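Local coordinates for glycosyl hydrolase family 62 protein (Coprinopsis cinerea, PDB 5B6T) that probably cleaves alpha-L-arabinofuranosyl side groups from arabinoxylan as a glycoside hydrolase family 62 alpha-L-arabinofuranosidase, at residues A[12-17]-A[304-309]; A[48-53]-A[80-85]; A[98-103]-A[140-145]; A[259-264]-A[291-296]. All blocks are in the same frame, centred on the assembly; numbering follows the deposited sequence.

Contact 1 of 4, residues A[12-17]-A[304-309]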
# COMPACT_ATOMS: atom_id res chain seq x y z
N PRO A 12 -11.30 -14.15 -3.99
CA PRO A 12 -9.85 -13.99 -4.15
C PRO A 12 -9.51 -13.99 -5.63
O PRO A 12 -9.93 -14.94 -6.36
CB PRO A 12 -9.27 -15.20 -3.44
CG PRO A 12 -10.41 -16.18 -3.29
CD PRO A 12 -11.68 -15.42 -3.35
N LEU A 13 -8.79 -12.98 -6.10
CA LEU A 13 -8.50 -12.83 -7.51
C LEU A 13 -7.10 -13.31 -7.85
O LEU A 13 -6.88 -13.90 -8.92
CB LEU A 13 -8.66 -11.39 -7.97
CG LEU A 13 -10.07 -10.78 -7.81
CD1 LEU A 13 -10.05 -9.32 -8.18
CD2 LEU A 13 -11.15 -11.54 -8.58
N ILE A 14 -6.14 -12.99 -6.98
CA ILE A 14 -4.73 -13.30 -7.25
C ILE A 14 -4.12 -14.01 -6.03
O ILE A 14 -4.14 -13.51 -4.93
CB ILE A 14 -3.89 -12.05 -7.56
CG1 ILE A 14 -4.37 -11.37 -8.84
CG2 ILE A 14 -2.41 -12.41 -7.70
CD1 ILE A 14 -3.84 -9.96 -9.02
N GLY A 15 -3.57 -15.20 -6.28
CA GLY A 15 -2.78 -15.89 -5.29
C GLY A 15 -1.49 -16.41 -5.91
O GLY A 15 -1.20 -16.17 -7.09
N PRO A 16 -0.69 -17.12 -5.10
CA PRO A 16 0.60 -17.59 -5.53
C PRO A 16 0.50 -18.59 -6.68
O PRO A 16 -0.48 -19.31 -6.80
CB PRO A 16 1.15 -18.32 -4.30
CG PRO A 16 0.43 -17.77 -3.15
CD PRO A 16 -0.93 -17.39 -3.67
N LYS A 17 1.55 -18.64 -7.49
CA LYS A 17 1.66 -19.68 -8.50
C LYS A 17 2.10 -20.98 -7.84
O LYS A 17 2.63 -20.98 -6.73
CB LYS A 17 2.69 -19.29 -9.56
CG LYS A 17 2.30 -18.04 -10.33
CD LYS A 17 1.04 -18.26 -11.16
CE LYS A 17 0.73 -17.02 -11.99
NZ LYS A 17 -0.61 -17.08 -12.58
N TRP A 304 -2.27 -15.30 2.24
CA TRP A 304 -2.88 -14.05 1.73
C TRP A 304 -3.11 -14.13 0.24
O TRP A 304 -2.27 -14.62 -0.52
CB TRP A 304 -1.99 -12.83 2.03
CG TRP A 304 -1.78 -12.56 3.48
CD1 TRP A 304 -0.72 -12.95 4.21
CD2 TRP A 304 -2.64 -11.84 4.36
NE1 TRP A 304 -0.84 -12.50 5.50
CE2 TRP A 304 -2.03 -11.82 5.62
CE3 TRP A 304 -3.88 -11.21 4.21
CZ2 TRP A 304 -2.62 -11.22 6.74
CZ3 TRP A 304 -4.46 -10.58 5.31
CH2 TRP A 304 -3.83 -10.60 6.56
N LYS A 305 -4.26 -13.58 -0.19
CA LYS A 305 -4.64 -13.46 -1.60
C LYS A 305 -5.21 -12.06 -1.79
O LYS A 305 -5.67 -11.45 -0.84
CB LYS A 305 -5.65 -14.54 -2.00
CG LYS A 305 -5.12 -15.96 -1.71
CD LYS A 305 -6.11 -17.04 -2.01
CE LYS A 305 -5.74 -18.33 -1.30
NZ LYS A 305 -4.38 -18.86 -1.62
N LEU A 306 -5.17 -11.58 -3.02
CA LEU A 306 -5.67 -10.24 -3.34
C LEU A 306 -7.12 -10.33 -3.83
O LEU A 306 -7.44 -11.18 -4.66
CB LEU A 306 -4.81 -9.59 -4.43
CG LEU A 306 -3.29 -9.57 -4.19
CD1 LEU A 306 -2.58 -8.77 -5.25
CD2 LEU A 306 -2.94 -9.06 -2.79
N GLY A 307 -7.94 -9.43 -3.31
CA GLY A 307 -9.29 -9.19 -3.79
C GLY A 307 -9.56 -7.72 -4.03
O GLY A 307 -8.68 -6.85 -3.81
N LEU A 308 -10.77 -7.42 -4.51
CA LEU A 308 -11.10 -6.05 -4.89
C LEU A 308 -12.43 -5.66 -4.28
O LEU A 308 -13.42 -6.35 -4.50
CB LEU A 308 -11.22 -5.95 -6.40
CG LEU A 308 -11.39 -4.54 -6.98
CD1 LEU A 308 -10.17 -3.68 -6.70
CD2 LEU A 308 -11.66 -4.59 -8.48
N LEU A 309 -12.41 -4.57 -3.51
CA LEU A 309 -13.63 -3.97 -2.98
C LEU A 309 -14.12 -2.92 -3.96
O LEU A 309 -13.35 -2.12 -4.41
CB LEU A 309 -13.34 -3.28 -1.65
CG LEU A 309 -12.72 -4.06 -0.51
CD1 LEU A 309 -12.63 -3.20 0.73
CD2 LEU A 309 -13.51 -5.31 -0.20
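Ile-14 and Leu-306 each turn their gamma branch beside the backbone N and anti to the carbonyl carbon (Ile-14 CG1, chi1 -64°; Leu-306 CG, chi1 -52°). With this torsion their side chains cross obliquely, Ile-14 CB 4.1 Å from Leu-306 CB, and the two CD1 methyls also come together. Leu-13 CD1 lies 4.0 Å from Leu-308 CB. The Lys-305 chain touches Pro-12: its CD lies 3.9 Å from Pro-12 CB, and a bend at chi4 carries NZ round toward Pro-16 CD.

The backbones are held by three bonds. Leu-306 O is gripped twice, by Leu-13 N at 2.7 Å and by Ile-14 N at 3.2 Å; the first comes in almost in line with the C=O, the second in the carbonyl plane on a lone pair. Leu-306 N answers with a nearly straight bond (169°) of 2.9 Å to Ile-14 O. Farther along, Leu-308 N turns to the hydroxyl of Ser-10, and the other edge of strand 305-311 pairs with strand 285-290. Ile-26 of strand 25-34 touches both Pro-16 and Leu-306.

Two consecutive residues, Leu-13 and Ile-14, facing the single Leu-306 make a classic beta bulge. It follows strand 7-9, which pairs with strand 305-311 in the blade built from both chain ends; the bulge continues that pairing past strand 7-9, and the shared blade closes the ring of the five-bladed beta-propeller.

Contact 2 of 4, residues A[48-53]-A[80-85]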
# COMPACT_ATOMS: atom_id res chain seq x y z
N GLU A 48 10.58 -18.33 4.34
CA GLU A 48 11.97 -18.10 3.94
C GLU A 48 12.26 -16.65 3.58
O GLU A 48 13.42 -16.23 3.61
CB GLU A 48 12.32 -19.00 2.76
CG GLU A 48 12.62 -20.44 3.16
CD GLU A 48 12.22 -21.46 2.11
OE1 GLU A 48 12.16 -21.12 0.89
OE2 GLU A 48 11.95 -22.61 2.52
N GLY A 49 11.25 -15.87 3.23
CA GLY A 49 11.54 -14.47 2.92
C GLY A 49 10.51 -13.80 2.03
O GLY A 49 9.46 -14.36 1.72
N TYR A 50 10.87 -12.57 1.68
CA TYR A 50 10.05 -11.67 0.89
C TYR A 50 10.81 -11.17 -0.30
O TYR A 50 11.99 -10.83 -0.20
CB TYR A 50 9.66 -10.46 1.71
CG TYR A 50 8.57 -10.74 2.72
CD1 TYR A 50 8.84 -11.42 3.90
CD2 TYR A 50 7.29 -10.30 2.49
CE1 TYR A 50 7.82 -11.69 4.81
CE2 TYR A 50 6.28 -10.53 3.39
CZ TYR A 50 6.53 -11.23 4.55
OH TYR A 50 5.48 -11.45 5.43
N ASN A 51 10.12 -11.07 -1.43
CA ASN A 51 10.64 -10.32 -2.59
C ASN A 51 9.39 -9.72 -3.30
O ASN A 51 8.33 -9.61 -2.69
CB ASN A 51 11.56 -11.21 -3.46
CG ASN A 51 12.59 -10.42 -4.29
OD1 ASN A 51 13.79 -10.32 -3.94
ND2 ASN A 51 12.19 -9.96 -5.44
N LEU A 52 9.53 -9.32 -4.54
CA LEU A 52 8.49 -8.57 -5.24
C LEU A 52 8.18 -9.21 -6.57
O LEU A 52 9.06 -9.75 -7.24
CB LEU A 52 8.96 -7.12 -5.48
CG LEU A 52 9.25 -6.26 -4.24
CD1 LEU A 52 9.85 -4.90 -4.62
CD2 LEU A 52 8.00 -6.02 -3.41
N VAL A 53 6.92 -9.08 -6.96
CA VAL A 53 6.45 -9.60 -8.24
C VAL A 53 5.62 -8.53 -8.97
O VAL A 53 4.92 -7.71 -8.34
CB VAL A 53 5.67 -10.91 -8.02
CG1 VAL A 53 4.40 -10.68 -7.23
CG2 VAL A 53 5.42 -11.63 -9.34
N TYR A 80 15.89 -9.48 0.51
CA TYR A 80 14.63 -9.03 1.07
C TYR A 80 14.18 -7.72 0.41
O TYR A 80 14.92 -6.73 0.42
CB TYR A 80 14.79 -8.82 2.57
CG TYR A 80 13.59 -8.23 3.25
CD1 TYR A 80 12.56 -9.04 3.70
CD2 TYR A 80 13.48 -6.87 3.42
CE1 TYR A 80 11.44 -8.49 4.31
CE2 TYR A 80 12.37 -6.31 4.03
CZ TYR A 80 11.37 -7.14 4.48
OH TYR A 80 10.27 -6.60 5.09
N ARG A 81 12.97 -7.74 -0.15
CA ARG A 81 12.26 -6.52 -0.58
C ARG A 81 10.79 -6.79 -0.31
O ARG A 81 10.31 -7.90 -0.55
CB ARG A 81 12.46 -6.19 -2.07
CG ARG A 81 13.88 -5.83 -2.49
CD ARG A 81 14.61 -7.06 -3.00
NE ARG A 81 15.90 -6.74 -3.61
CZ ARG A 81 17.00 -6.45 -2.95
NH1 ARG A 81 17.02 -6.44 -1.61
NH2 ARG A 81 18.12 -6.24 -3.61
N ALA A 82 10.07 -5.78 0.16
CA ALA A 82 8.64 -5.96 0.45
C ALA A 82 7.86 -4.65 0.40
O ALA A 82 8.43 -3.57 0.64
CB ALA A 82 8.43 -6.62 1.80
N ALA A 83 6.58 -4.80 0.12
CA ALA A 83 5.56 -3.73 0.22
C ALA A 83 5.81 -2.57 -0.74
O ALA A 83 6.25 -1.48 -0.36
CB ALA A 83 5.37 -3.27 1.67
N PRO A 84 5.52 -2.80 -2.02
CA PRO A 84 5.86 -1.84 -3.04
C PRO A 84 4.82 -0.71 -3.21
O PRO A 84 3.64 -0.87 -2.88
CB PRO A 84 5.91 -2.71 -4.29
CG PRO A 84 4.86 -3.75 -4.06
CD PRO A 84 4.91 -4.03 -2.59
N GLN A 85 5.28 0.40 -3.81
CA GLN A 85 4.42 1.49 -4.24
C GLN A 85 4.96 1.97 -5.57
O GLN A 85 6.10 2.40 -5.63
CB GLN A 85 4.42 2.67 -3.26
CG GLN A 85 3.49 3.80 -3.72
CD GLN A 85 3.84 5.14 -3.12
OE1 GLN A 85 4.97 5.39 -2.72
NE2 GLN A 85 2.87 6.02 -3.13
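Tyr-50 and Tyr-80 lie side by side and point the same way where two blades of the five-bladed propeller meet: strand 49-57 belongs to one blade, strand 82-89 is the innermost of the next. The strands run roughly parallel, 23° between their directions, but do not pair as a sheet.

Among polar contacts, Tyr-50 O accepts from Arg-81 N at 3.2 Å, the donor standing above the carbonyl plane, and also meets Tyr-80 CA in a CA-H...O contact of 3.4 Å. The phenol ends look elsewhere: Tyr-50 OH bonds Asn-300, Tyr-80 OH bonds Gln-100.

Between aromatic groups, the rings are inclined at 64° with centroids 5.9 Å apart, and Tyr-80 CE1 comes to 3.7 Å from Tyr-50 CB.

Apolar contacts follow along the strands. Tyr-50 CD2 meets Ala-82 CB. Leu-52 crosses Arg-81 at about a right angle, its CD1 3.9 Å from Arg-81 CB, and slides past Pro-84 in the opposite direction, CD2 lying 3.8 Å from Pro-84 CD.

Arg-81 itself is pinned at its far end: NH1 donates to Tyr-80 O at 2.9 Å, that oxygen lying in the guanidinium plane, while NH2 reaches Leu-76 O.

Contact 3 of 4, residues A[98-103]-A[140-145]. With GOL (glycerol), chain E.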
# COMPACT_ATOMS: atom_id res chain seq x y z
N VAL A 98 8.84 2.17 -4.86
CA VAL A 98 9.24 2.39 -3.49
C VAL A 98 8.89 1.15 -2.69
O VAL A 98 7.85 0.52 -2.92
CB VAL A 98 8.53 3.65 -2.94
CG1 VAL A 98 8.69 3.78 -1.43
CG2 VAL A 98 9.07 4.87 -3.63
N TYR A 99 9.78 0.75 -1.80
CA TYR A 99 9.60 -0.48 -1.00
C TYR A 99 10.60 -0.46 0.17
O TYR A 99 11.39 0.51 0.31
CB TYR A 99 9.81 -1.75 -1.86
CG TYR A 99 11.11 -1.71 -2.65
CD1 TYR A 99 11.14 -1.18 -3.93
CD2 TYR A 99 12.28 -2.27 -2.15
CE1 TYR A 99 12.31 -1.12 -4.65
CE2 TYR A 99 13.45 -2.24 -2.88
CZ TYR A 99 13.46 -1.68 -4.15
OH TYR A 99 14.63 -1.60 -4.89
N GLN A 100 10.56 -1.51 0.99
CA GLN A 100 11.51 -1.61 2.11
C GLN A 100 12.47 -2.75 1.87
O GLN A 100 12.13 -3.78 1.27
CB GLN A 100 10.74 -1.84 3.42
CG GLN A 100 10.09 -3.21 3.52
CD GLN A 100 8.70 -3.22 4.12
OE1 GLN A 100 7.93 -2.28 3.98
NE2 GLN A 100 8.37 -4.28 4.78
N ASN A 101 13.70 -2.57 2.33
CA ASN A 101 14.73 -3.58 2.25
C ASN A 101 15.52 -3.65 3.55
O ASN A 101 16.66 -4.16 3.55
CB ASN A 101 15.69 -3.29 1.08
CG ASN A 101 16.55 -2.07 1.31
OD1 ASN A 101 16.26 -1.22 2.15
ND2 ASN A 101 17.62 -1.98 0.52
N GLY A 102 14.94 -3.17 4.64
CA GLY A 102 15.67 -2.87 5.89
C GLY A 102 15.86 -1.36 6.09
O GLY A 102 15.95 -0.85 7.23
N ASN A 103 15.90 -0.66 4.96
CA ASN A 103 15.85 0.80 4.88
C ASN A 103 14.60 1.17 4.05
O ASN A 103 13.84 0.28 3.64
CB ASN A 103 17.17 1.29 4.25
CG ASN A 103 17.50 2.74 4.55
OD1 ASN A 103 16.64 3.63 4.69
ND2 ASN A 103 18.79 3.02 4.55
N HIS A 140 9.02 -2.94 13.49
CA HIS A 140 9.70 -3.11 12.21
C HIS A 140 9.41 -1.89 11.38
O HIS A 140 8.29 -1.41 11.40
CB HIS A 140 9.15 -4.33 11.49
CG HIS A 140 9.32 -5.58 12.27
ND1 HIS A 140 10.47 -6.33 12.22
CD2 HIS A 140 8.50 -6.20 13.17
CE1 HIS A 140 10.37 -7.34 13.07
NE2 HIS A 140 9.17 -7.31 13.62
N TRP A 141 10.42 -1.37 10.70
CA TRP A 141 10.29 -0.20 9.86
C TRP A 141 9.78 -0.62 8.48
O TRP A 141 10.52 -1.23 7.69
CB TRP A 141 11.64 0.50 9.78
CG TRP A 141 11.61 1.80 9.09
CD1 TRP A 141 10.57 2.68 8.99
CD2 TRP A 141 12.72 2.45 8.49
NE1 TRP A 141 10.95 3.81 8.33
CE2 TRP A 141 12.27 3.69 7.99
CE3 TRP A 141 14.05 2.09 8.28
CZ2 TRP A 141 13.11 4.56 7.32
CZ3 TRP A 141 14.88 2.96 7.61
CH2 TRP A 141 14.41 4.19 7.15
N VAL A 142 8.51 -0.28 8.21
CA VAL A 142 7.80 -0.86 7.09
C VAL A 142 6.90 0.15 6.38
O VAL A 142 6.60 1.20 6.89
CB VAL A 142 6.95 -2.09 7.53
CG1 VAL A 142 7.87 -3.18 8.07
CG2 VAL A 142 5.81 -1.74 8.49
N ASP A 143 6.51 -0.24 5.16
CA ASP A 143 5.37 0.35 4.43
C ASP A 143 5.61 1.80 4.05
O ASP A 143 4.97 2.74 4.57
CB ASP A 143 4.06 0.11 5.20
CG ASP A 143 3.80 -1.36 5.42
OD1 ASP A 143 4.35 -2.18 4.66
OD2 ASP A 143 3.02 -1.73 6.33
N MET A 144 6.55 1.94 3.13
CA MET A 144 7.06 3.23 2.68
C MET A 144 6.14 3.79 1.61
O MET A 144 5.82 3.09 0.64
CB MET A 144 8.47 3.02 2.09
CG MET A 144 9.39 2.19 2.95
SD MET A 144 9.71 2.93 4.55
CE MET A 144 10.57 1.58 5.37
N TRP A 145 5.75 5.05 1.78
CA TRP A 145 4.78 5.68 0.87
C TRP A 145 5.15 7.11 0.54
O TRP A 145 5.29 7.95 1.46
CB TRP A 145 3.39 5.62 1.53
CG TRP A 145 2.31 6.22 0.68
CD1 TRP A 145 1.96 7.55 0.59
CD2 TRP A 145 1.42 5.52 -0.17
NE1 TRP A 145 0.95 7.70 -0.30
CE2 TRP A 145 0.57 6.47 -0.77
CE3 TRP A 145 1.24 4.18 -0.48
CZ2 TRP A 145 -0.42 6.11 -1.70
CZ3 TRP A 145 0.28 3.83 -1.40
CH2 TRP A 145 -0.56 4.78 -1.98
C1 GOL E . 4.52 -5.32 4.86
O1 GOL E . 5.47 -4.44 5.46
C2 GOL E . 4.69 -6.58 5.63
O2 GOL E . 3.50 -6.82 6.41
C3 GOL E . 5.17 -7.64 4.65
O3 GOL E . 4.09 -8.22 3.92
O HOH W 1 7.51 -0.44 1.87
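The carboxamide of Asn-103 lies alongside the indole of Trp-141; the side chains point the same way, their planes 39° apart, with Asn-103 OD1 3.4 Å from Trp-141 CH2. Gly-102 O approaches the same benzo ring obliquely at CE3. One face of the indole carries Met-144 CE, 3.6 Å above the plane and offset toward the rim. Beyond the contact, Trp-141 NE1 bonds Ser-157 OG and Asn-103 ND2 bonds Tyr-125 O.

A second flat group, the carboxamide of Gln-100, reaches across with both of its ends. Its CG sits between the backbone N and the carbonyl carbon (chi1 69°); the chain bends again at chi2, and the side chain runs alongside Val-142, pointing the same way. OE1 accepts from Asp-143 N at 2.8 Å in an almost straight bond, the donor tilted from the carbonyl plane. Water 1, which accepts from Met-144 N at 2.9 Å, also lies close to OE1. NE2 donates to glycerol O1 at 3.0 Å.

The strands belong to adjacent propeller blades, 94-100 second from the axis in one and 142-148 innermost in the next; they run nearly antiparallel (162°) without pairing, so side chains and water bridge the gap.

Glycerol O1 donates a hydrogen bond to Asp-143 OD1 at 2.6 Å, and the glycerol, probably from the crystallisation liquor, is also hydrogen-bonded to Asp-28 OD2 and Lys-27 NZ. The side chain of Asp-143 lies about 6 Å from both the calcium and the lead ion, a central position consistent with the substrate site of such hydrolases. Elsewhere in the contact, Val-98 CG1 packs 3.6 Å from Met-144 CB.

Contact 4 of 4, residues A[259-264]-A[291-296]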
# COMPACT_ATOMS: atom_id res chain seq x y z
N TRP A 259 -15.02 -14.79 2.13
CA TRP A 259 -13.81 -15.62 2.14
C TRP A 259 -12.73 -15.12 3.10
O TRP A 259 -11.73 -15.80 3.37
CB TRP A 259 -13.28 -15.75 0.72
CG TRP A 259 -12.78 -14.46 0.13
CD1 TRP A 259 -13.50 -13.55 -0.55
CD2 TRP A 259 -11.42 -13.99 0.13
NE1 TRP A 259 -12.69 -12.51 -0.95
CE2 TRP A 259 -11.40 -12.77 -0.57
CE3 TRP A 259 -10.21 -14.49 0.65
CZ2 TRP A 259 -10.23 -12.02 -0.76
CZ3 TRP A 259 -9.04 -13.76 0.42
CH2 TRP A 259 -9.07 -12.54 -0.26
N THR A 260 -12.93 -13.91 3.62
CA THR A 260 -11.99 -13.31 4.54
C THR A 260 -12.76 -12.51 5.57
O THR A 260 -13.78 -11.90 5.25
CB THR A 260 -10.97 -12.42 3.78
OG1 THR A 260 -10.03 -11.87 4.71
CG2 THR A 260 -11.67 -11.30 3.01
N ARG A 261 -12.24 -12.48 6.80
CA ARG A 261 -12.68 -11.56 7.86
C ARG A 261 -11.70 -10.42 8.08
O ARG A 261 -11.96 -9.55 8.91
CB ARG A 261 -12.85 -12.32 9.18
CG ARG A 261 -13.98 -13.35 9.15
CD ARG A 261 -14.20 -13.91 10.55
NE ARG A 261 -14.71 -15.28 10.46
CZ ARG A 261 -14.52 -16.24 11.38
NH1 ARG A 261 -13.85 -16.01 12.50
NH2 ARG A 261 -15.01 -17.45 11.15
N ASP A 262 -10.56 -10.47 7.38
CA ASP A 262 -9.51 -9.48 7.46
C ASP A 262 -9.51 -8.65 6.20
O ASP A 262 -9.56 -9.21 5.09
CB ASP A 262 -8.15 -10.16 7.58
CG ASP A 262 -7.98 -10.89 8.89
OD1 ASP A 262 -7.52 -10.25 9.87
OD2 ASP A 262 -8.29 -12.12 8.95
N ILE A 263 -9.45 -7.32 6.38
CA ILE A 263 -9.25 -6.39 5.27
C ILE A 263 -7.92 -5.73 5.55
O ILE A 263 -7.80 -4.92 6.47
CB ILE A 263 -10.38 -5.33 5.14
CG1 ILE A 263 -11.75 -5.97 5.15
CG2 ILE A 263 -10.14 -4.52 3.87
CD1 ILE A 263 -12.06 -6.96 4.04
N SER A 264 -6.91 -6.14 4.79
CA SER A 264 -5.53 -5.79 5.10
C SER A 264 -4.80 -5.17 3.88
O SER A 264 -5.33 -5.15 2.76
CB SER A 264 -4.87 -7.05 5.70
OG SER A 264 -3.50 -6.90 6.03
N LEU A 291 -7.52 -13.31 3.69
CA LEU A 291 -7.15 -14.71 3.85
C LEU A 291 -8.25 -15.49 4.55
O LEU A 291 -9.16 -14.92 5.17
CB LEU A 291 -5.83 -14.88 4.59
CG LEU A 291 -5.84 -14.82 6.12
CD1 LEU A 291 -4.46 -15.12 6.60
CD2 LEU A 291 -6.31 -13.49 6.67
N ASP A 292 -8.18 -16.81 4.43
CA ASP A 292 -9.16 -17.67 5.08
C ASP A 292 -9.13 -17.43 6.60
O ASP A 292 -8.07 -17.43 7.21
CB ASP A 292 -8.81 -19.12 4.74
CG ASP A 292 -9.74 -20.16 5.35
OD1 ASP A 292 -10.40 -19.94 6.36
OD2 ASP A 292 -9.73 -21.27 4.80
N PRO A 293 -10.30 -17.18 7.21
CA PRO A 293 -10.31 -16.85 8.66
C PRO A 293 -9.90 -17.98 9.57
O PRO A 293 -9.66 -17.73 10.75
CB PRO A 293 -11.76 -16.46 8.93
CG PRO A 293 -12.53 -17.04 7.83
CD PRO A 293 -11.64 -17.10 6.61
N ASN A 294 -9.83 -19.21 9.03
CA ASN A 294 -9.30 -20.34 9.77
C ASN A 294 -7.80 -20.52 9.67
O ASN A 294 -7.25 -21.42 10.29
CB ASN A 294 -10.03 -21.60 9.35
CG ASN A 294 -11.51 -21.54 9.70
OD1 ASN A 294 -11.87 -21.13 10.81
ND2 ASN A 294 -12.37 -21.92 8.76
N SER A 295 -7.14 -19.64 8.92
CA SER A 295 -5.69 -19.70 8.77
C SER A 295 -4.99 -19.38 10.07
O SER A 295 -5.38 -18.46 10.79
CB SER A 295 -5.20 -18.68 7.74
OG SER A 295 -5.83 -18.88 6.51
N GLY A 296 -3.95 -20.14 10.36
CA GLY A 296 -3.14 -19.90 11.54
C GLY A 296 -1.69 -20.19 11.27
O GLY A 296 -1.28 -20.44 10.13
O HOH W 2 -9.94 -13.79 7.56
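A type I beta turn from Asp-292 to Ser-295, combined with an Asx turn in which Asp-292 OD1 accepts from Asn-294 N, has Pro-293 at its second position, where it meets Arg-261. Pro-293 CB lies 3.5 Å above one face of the guanidinium, offset toward its rim, and the extended Arg-261 chain crosses the ring at about a right angle. Asp-292 O accepts from Ser-295 N and, at 2.8 Å, from Ser-295 OG, both on the same face of its plane.

Thr-260 makes the direct bond between the loops. With OG1 anti to the backbone N (chi1 -178°), the hydroxyl accepts from Leu-291 N at 3.1 Å and donates to Asp-262 O at 2.7 Å, in the carbonyl plane on a lone pair. Its CG2 sits over the centre of the Trp-259 ring. Water 2 ties the loops together again: it accepts from Arg-261 N and donates to Leu-291 O at 2.8 Å and to Asp-262 OD2 at 2.7 Å. Leu-291 CD2 packs close against that carboxylate, whose charge is met by Arg-220 while OD1 takes Arg-221 N.

Both segments are loops of one propeller blade: 259-264 leads into strand 266-268, while the loop 291-296 lies between strands 285-290 and 305-311. Trp-259 and Thr-260 rest on Tyr-288 of strand 285-290, and Phe-254 of strand 252-254 borders them.

Contacts 2 and 3 are buried, join neighbouring blades, and share one: strands 82-89 and 94-100 pair within it, Gln-85 and Ala-82 bonding to Val-98 and Gln-100. Contacts 1 and 4 are only partly buried and lie farther out, in the blade that holds both chain ends; they touch where Trp-259 meets Pro-12 and Trp-304 meets Leu-291 and Ser-264. Chemistry follows place. Contact 1 rests on backbone bonds at a bulge, contact 2 on aromatic and apolar side chains, contact 3 on a buried amide, a bridging water and Met-144 packing, close to the metals, and contact 4 on a turn, a threonine hydroxyl and a water. Contact 1 encloses the other three along the chain.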